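Local coordinates for tRNA-splicing endonuclease (Sulfolobus tokodaii, PDB 2CV8), which probably cuts introns out of precursor tRNA, cleaving at both splice sites to leave 2',3'-cyclic phosphate and 5'-hydroxyl ends, at residues G25-P30 with V54-K59; R75-G80 with I89-Y94. One frame throughout, in Å; residues are numbered along the deposited sequence.

Contact 1 of 2, residues G25-P30 with V54-K59; sequences GYYGKP and VYLVKK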
loop_
_atom_site.group_PDB
_atom_site.type_symbol
_atom_site.label_atom_id
_atom_site.label_comp_id
_atom_site.label_asym_id
_atom_site.label_seq_id
_atom_site.Cartn_x
_atom_site.Cartn_y
_atom_site.Cartn_z
ATOM N N GLY B 25 -18.279 20.358 12.890
ATOM C CA GLY B 25 -17.478 19.152 12.915
ATOM C C GLY B 25 -16.023 19.365 12.566
ATOM O O GLY B 25 -15.432 18.571 11.854
ATOM N N TYR B 26 -15.434 20.433 13.082
ATOM C CA TYR B 26 -14.032 20.733 12.815
ATOM C C TYR B 26 -13.725 20.901 11.330
ATOM O O TYR B 26 -12.943 20.150 10.752
ATOM C CB TYR B 26 -13.132 19.643 13.406
ATOM C CG TYR B 26 -13.317 19.454 14.896
ATOM C CD1 TYR B 26 -14.293 18.589 15.393
ATOM C CD2 TYR B 26 -12.521 20.149 15.812
ATOM C CE1 TYR B 26 -14.473 18.414 16.765
ATOM C CE2 TYR B 26 -12.693 19.984 17.189
ATOM C CZ TYR B 26 -13.671 19.111 17.659
ATOM O OH TYR B 26 -13.834 18.919 19.015
ATOM N N TYR B 27 -14.362 21.892 10.718
ATOM C CA TYR B 27 -14.136 22.192 9.319
ATOM C C TYR B 27 -13.247 23.433 9.234
ATOM O O TYR B 27 -13.316 24.316 10.094
ATOM C CB TYR B 27 -15.457 22.486 8.602
ATOM C CG TYR B 27 -16.362 21.291 8.419
ATOM C CD1 TYR B 27 -17.224 20.882 9.431
ATOM C CD2 TYR B 27 -16.357 20.571 7.228
ATOM C CE1 TYR B 27 -18.059 19.788 9.256
ATOM C CE2 TYR B 27 -17.183 19.469 7.046
ATOM C CZ TYR B 27 -18.030 19.087 8.058
ATOM O OH TYR B 27 -18.846 17.999 7.864
ATOM N N GLY B 28 -12.420 23.499 8.198
ATOM C CA GLY B 28 -11.552 24.645 8.013
ATOM C C GLY B 28 -10.556 24.921 9.123
ATOM O O GLY B 28 -10.543 24.258 10.163
ATOM N N LYS B 29 -9.719 25.927 8.883
ATOM C CA LYS B 29 -8.689 26.342 9.820
ATOM C C LYS B 29 -8.709 27.859 9.971
ATOM O O LYS B 29 -8.775 28.587 8.988
ATOM C CB LYS B 29 -7.328 25.893 9.298
ATOM C CG LYS B 29 -6.147 26.287 10.168
ATOM C CD LYS B 29 -4.836 25.807 9.552
ATOM C CE LYS B 29 -3.634 26.283 10.354
ATOM N NZ LYS B 29 -3.522 27.769 10.374
ATOM N N PRO B 30 -8.688 28.358 11.212
ATOM C CA PRO B 30 -8.695 29.810 11.396
ATOM C C PRO B 30 -7.321 30.362 11.047
ATOM O O PRO B 30 -6.306 29.675 11.202
ATOM C CB PRO B 30 -9.025 29.969 12.876
ATOM C CG PRO B 30 -9.830 28.755 13.177
ATOM C CD PRO B 30 -9.039 27.681 12.469
ATOM N N VAL B 54 -16.985 22.474 -1.009
ATOM C CA VAL B 54 -17.846 21.750 -1.924
ATOM C C VAL B 54 -18.707 20.770 -1.128
ATOM O O VAL B 54 -19.890 20.592 -1.423
ATOM C CB VAL B 54 -17.004 21.000 -3.014
ATOM C CG1 VAL B 54 -17.903 20.114 -3.877
ATOM C CG2 VAL B 54 -16.295 22.015 -3.905
ATOM N N TYR B 55 -18.122 20.145 -0.108
ATOM C CA TYR B 55 -18.872 19.203 0.718
ATOM C C TYR B 55 -20.008 19.921 1.443
ATOM O O TYR B 55 -21.174 19.520 1.335
ATOM C CB TYR B 55 -17.965 18.533 1.755
ATOM C CG TYR B 55 -18.697 17.512 2.602
ATOM C CD1 TYR B 55 -19.312 16.410 2.011
ATOM C CD2 TYR B 55 -18.814 17.669 3.983
ATOM C CE1 TYR B 55 -20.030 15.490 2.767
ATOM C CE2 TYR B 55 -19.535 16.753 4.753
ATOM C CZ TYR B 55 -20.140 15.667 4.130
ATOM O OH TYR B 55 -20.862 14.757 4.856
ATOM N N LEU B 56 -19.659 20.983 2.176
ATOM C CA LEU B 56 -20.642 21.761 2.922
ATOM C C LEU B 56 -21.762 22.308 2.039
ATOM O O LEU B 56 -22.932 22.331 2.443
ATOM C CB LEU B 56 -19.954 22.906 3.663
ATOM C CG LEU B 56 -19.016 22.445 4.782
ATOM C CD1 LEU B 56 -18.385 23.661 5.457
ATOM C CD2 LEU B 56 -19.790 21.603 5.794
ATOM N N VAL B 57 -21.412 22.759 0.842
ATOM C CA VAL B 57 -22.425 23.264 -0.068
ATOM C C VAL B 57 -23.399 22.127 -0.370
ATOM O O VAL B 57 -24.613 22.281 -0.235
ATOM C CB VAL B 57 -21.804 23.753 -1.385
ATOM C CG1 VAL B 57 -22.879 23.839 -2.458
ATOM C CG2 VAL B 57 -21.135 25.112 -1.174
ATOM N N LYS B 58 -22.856 20.985 -0.774
ATOM C CA LYS B 58 -23.666 19.820 -1.093
ATOM C C LYS B 58 -24.527 19.422 0.100
ATOM O O LYS B 58 -25.620 18.885 -0.068
ATOM C CB LYS B 58 -22.763 18.652 -1.488
ATOM C CG LYS B 58 -23.489 17.367 -1.839
ATOM C CD LYS B 58 -22.526 16.191 -1.742
ATOM C CE LYS B 58 -23.207 14.857 -2.020
ATOM N NZ LYS B 58 -23.512 14.665 -3.463
ATOM N N LYS B 59 -24.039 19.689 1.305
ATOM C CA LYS B 59 -24.775 19.337 2.517
ATOM C C LYS B 59 -25.808 20.397 2.866
ATOM O O LYS B 59 -26.524 20.273 3.870
ATOM C CB LYS B 59 -23.820 19.165 3.707
ATOM C CG LYS B 59 -22.795 18.051 3.560
ATOM C CD LYS B 59 -23.427 16.709 3.184
ATOM C CE LYS B 59 -24.450 16.265 4.195
ATOM N NZ LYS B 59 -24.922 14.882 3.889
#

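Contact 2 of 2, residues R75-G80 with I89-Y94; sequences RLYQIG and ILYSVY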
loop_
_atom_site.group_PDB
_atom_site.type_symbol
_atom_site.label_atom_id
_atom_site.label_comp_id
_atom_site.label_asym_id
_atom_site.label_seq_id
_atom_site.Cartn_x
_atom_site.Cartn_y
_atom_site.Cartn_z
ATOM N N ARG B 75 -20.797 23.979 -10.212
ATOM C CA ARG B 75 -19.746 24.935 -10.552
ATOM C C ARG B 75 -18.542 24.840 -9.626
ATOM O O ARG B 75 -17.398 24.864 -10.083
ATOM C CB ARG B 75 -20.307 26.364 -10.549
ATOM C CG ARG B 75 -20.851 26.816 -11.903
ATOM C CD ARG B 75 -19.720 27.256 -12.827
ATOM N NE ARG B 75 -19.109 28.497 -12.356
ATOM C CZ ARG B 75 -17.967 28.998 -12.817
ATOM N NH1 ARG B 75 -17.295 28.367 -13.770
ATOM N NH2 ARG B 75 -17.493 30.130 -12.318
ATOM N N LEU B 76 -18.799 24.734 -8.328
ATOM C CA LEU B 76 -17.721 24.631 -7.363
ATOM C C LEU B 76 -16.926 23.368 -7.607
ATOM O O LEU B 76 -15.700 23.398 -7.619
ATOM C CB LEU B 76 -18.268 24.633 -5.940
ATOM C CG LEU B 76 -18.282 26.011 -5.293
ATOM C CD1 LEU B 76 -19.009 25.956 -3.962
ATOM C CD2 LEU B 76 -16.845 26.478 -5.112
ATOM N N TYR B 77 -17.623 22.254 -7.799
ATOM C CA TYR B 77 -16.941 20.993 -8.056
ATOM C C TYR B 77 -16.021 21.177 -9.262
ATOM O O TYR B 77 -14.837 20.841 -9.218
ATOM C CB TYR B 77 -17.945 19.880 -8.354
ATOM C CG TYR B 77 -17.317 18.506 -8.420
ATOM C CD1 TYR B 77 -17.165 17.730 -7.273
ATOM C CD2 TYR B 77 -16.850 17.992 -9.628
ATOM C CE1 TYR B 77 -16.563 16.478 -7.330
ATOM C CE2 TYR B 77 -16.243 16.743 -9.696
ATOM C CZ TYR B 77 -16.102 15.990 -8.545
ATOM O OH TYR B 77 -15.480 14.761 -8.610
ATOM N N GLN B 78 -16.570 21.719 -10.341
ATOM C CA GLN B 78 -15.785 21.939 -11.541
ATOM C C GLN B 78 -14.555 22.794 -11.258
ATOM O O GLN B 78 -13.478 22.537 -11.802
ATOM C CB GLN B 78 -16.634 22.594 -12.629
ATOM C CG GLN B 78 -15.839 22.881 -13.894
ATOM C CD GLN B 78 -15.161 21.639 -14.464
ATOM O OE1 GLN B 78 -14.061 21.719 -15.015
ATOM N NE2 GLN B 78 -15.821 20.491 -14.345
ATOM N N ILE B 79 -14.708 23.807 -10.410
ATOM C CA ILE B 79 -13.578 24.668 -10.071
ATOM C C ILE B 79 -12.523 23.852 -9.343
ATOM O O ILE B 79 -11.326 24.032 -9.571
ATOM C CB ILE B 79 -13.997 25.843 -9.171
ATOM C CG1 ILE B 79 -14.919 26.777 -9.949
ATOM C CG2 ILE B 79 -12.769 26.601 -8.688
ATOM C CD1 ILE B 79 -15.425 27.930 -9.130
ATOM N N GLY B 80 -12.975 22.956 -8.470
ATOM C CA GLY B 80 -12.056 22.109 -7.737
ATOM C C GLY B 80 -11.221 21.296 -8.709
ATOM O O GLY B 80 -10.000 21.187 -8.558
ATOM N N ILE B 89 -10.418 12.328 -6.856
ATOM C CA ILE B 89 -10.206 11.242 -5.921
ATOM C C ILE B 89 -10.173 11.740 -4.496
ATOM O O ILE B 89 -10.608 11.024 -3.584
ATOM C CB ILE B 89 -8.921 10.445 -6.229
ATOM C CG1 ILE B 89 -7.692 11.328 -6.094
ATOM C CG2 ILE B 89 -8.998 9.888 -7.625
ATOM C CD1 ILE B 89 -6.396 10.551 -6.194
ATOM N N LEU B 90 -9.676 12.965 -4.301
ATOM C CA LEU B 90 -9.601 13.551 -2.960
ATOM C C LEU B 90 -10.978 13.877 -2.391
ATOM O O LEU B 90 -11.238 13.646 -1.210
ATOM C CB LEU B 90 -8.746 14.819 -2.966
ATOM C CG LEU B 90 -7.232 14.617 -3.101
ATOM C CD1 LEU B 90 -6.562 15.955 -3.222
ATOM C CD2 LEU B 90 -6.687 13.840 -1.917
ATOM N N TYR B 91 -11.864 14.412 -3.225
ATOM C CA TYR B 91 -13.201 14.732 -2.757
ATOM C C TYR B 91 -13.987 13.441 -2.520
ATOM O O TYR B 91 -14.807 13.353 -1.604
ATOM C CB TYR B 91 -13.952 15.615 -3.761
ATOM C CG TYR B 91 -15.366 15.909 -3.310
ATOM C CD1 TYR B 91 -15.619 16.835 -2.291
ATOM C CD2 TYR B 91 -16.447 15.191 -3.829
ATOM C CE1 TYR B 91 -16.915 17.035 -1.799
ATOM C CE2 TYR B 91 -17.736 15.378 -3.340
ATOM C CZ TYR B 91 -17.965 16.302 -2.327
ATOM O OH TYR B 91 -19.244 16.482 -1.848
ATOM N N SER B 92 -13.736 12.436 -3.347
ATOM C CA SER B 92 -14.431 11.164 -3.199
ATOM C C SER B 92 -14.158 10.540 -1.841
ATOM O O SER B 92 -15.088 10.067 -1.183
ATOM C CB SER B 92 -14.029 10.193 -4.315
ATOM O OG SER B 92 -14.528 10.642 -5.566
ATOM N N VAL B 93 -12.895 10.544 -1.414
ATOM C CA VAL B 93 -12.567 9.975 -0.109
ATOM C C VAL B 93 -13.029 10.929 0.999
ATOM O O VAL B 93 -13.573 10.488 2.017
ATOM C CB VAL B 93 -11.040 9.712 0.073
ATOM C CG1 VAL B 93 -10.788 9.034 1.421
ATOM C CG2 VAL B 93 -10.509 8.827 -1.035
ATOM N N TYR B 94 -12.820 12.229 0.810
ATOM C CA TYR B 94 -13.243 13.181 1.829
ATOM C C TYR B 94 -14.709 12.971 2.149
ATOM O O TYR B 94 -15.086 12.746 3.305
ATOM C CB TYR B 94 -13.075 14.624 1.368
ATOM C CG TYR B 94 -13.457 15.608 2.455
ATOM C CD1 TYR B 94 -12.545 15.990 3.426
ATOM C CD2 TYR B 94 -14.747 16.098 2.542
ATOM C CE1 TYR B 94 -12.908 16.837 4.460
ATOM C CE2 TYR B 94 -15.130 16.941 3.578
ATOM C CZ TYR B 94 -14.206 17.305 4.536
ATOM O OH TYR B 94 -14.603 18.093 5.584
#

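Contact 1 of 2, residues G25-P30 with V54-K59
Tyr27 reaches from the loop after helix 15-25 to the last turns of helix 50-58 and meets Leu56 and Tyr55 there, so that within the N-terminal domain of the tRNA-intron endonuclease the loop before strand 29-30 is joined to this helix. One methyl branch of Leu56 does most of the touching: CD2 sits over a face of the Tyr27 ring, 3.8 Å from its centroid and 21° off the normal, a CH-pi contact displaced toward the rim, with CE2 of Tyr27 its nearest ring atom. Tyr55 comes in differently. The phenol oxygen of Tyr27 lies in the plane of the Tyr55 ring at its edge, OH to CE2 3.4 Å, as a van der Waals neighbour and not as a bonded partner. With CG beside its backbone N (chi1 -70°), Tyr27 carries its ring across to both. Leu48, Tyr94 and Arg98, the last a cation-pi partner, enclose it further.

Against this buried core stands the partly exposed side at Lys59, which does not touch 25-30. Its CG covers a face of Tyr55 within the same segment, and its NZ makes a salt bridge to Glu99.

Were Tyr27 replaced by an alanine, Leu56 CD2 would probably lose the ring it packs on, a gap would open beside Tyr55 and Arg98 would be left without its pi partner. Packing of a methyl on a ring face and of a phenol oxygen on a ring edge makes up the contact, so its hold rests on shape and burial, while the hydroxyl of Tyr55 is bonded to Glu99.

Contact 2 of 2, residues R75-G80 with I89-Y94
A turn of helix 73-83 and a turn of helix 87-99 come near each other at Tyr77 and Tyr91, with the CA of Tyr77 9.0 Å from the CA of Tyr91. Segment 75-80 lies within the first helix and segment 89-94 within the second; a short connection links the two helices. Both turns keep regular i to i+4 bonding, for example Gly80 N to Leu76 O and Tyr94 N to Leu90 O, each 2.9 Å.

Across that spacing a single pair of rings makes the contact. Tyr77 offers its edge to a face of Tyr91 in an offset edge-to-face pair, the planes nearly perpendicular at 87° and the centroids 5.8 Å apart. At the closest approach, CE1 of Tyr77 meets CD2 of Tyr91 at a slant, 3.7 Å away. The CB of Tyr77 does not point straight at the other helix, but a first torsion that sets CG opposite the backbone N (chi1 -171°) brings the outer part of the ring across. Phe87, at the start of helix 87-99, forms another edge-to-face pair with Tyr77.

Leu90 and Val93 turn to strands 114-117 and 128-134, while Tyr91 also touches Lys58 of helix 50-58. The pair thus joins consecutive helices, consistent with a junction between the N-terminal and catalytic C-terminal domains of the tRNA-intron endonuclease fold.

Overall arrangement
Contacts 1 and 2 follow one another along the chain, their centres 13 Å apart, and they meet through helix 50-58 and the loop carrying Tyr27. Val57 CG2 packs 3.6 Å from Leu76 CD1, joining helix 50-58 to helix 73-83. On helix 87-99, Tyr94 receives both sides of contact 1: its CE2 is 3.7 Å from Tyr55 CB, and its OH lies beside the Tyr27 ring. The two contacts thus share one cluster in which helices 50-58, 73-83 and 87-99 meet. Tyr117, a predicted active-site residue, has its side chain about 12 Å from that of Tyr27, whereas contact 2 lies away from the predicted catalytic residues.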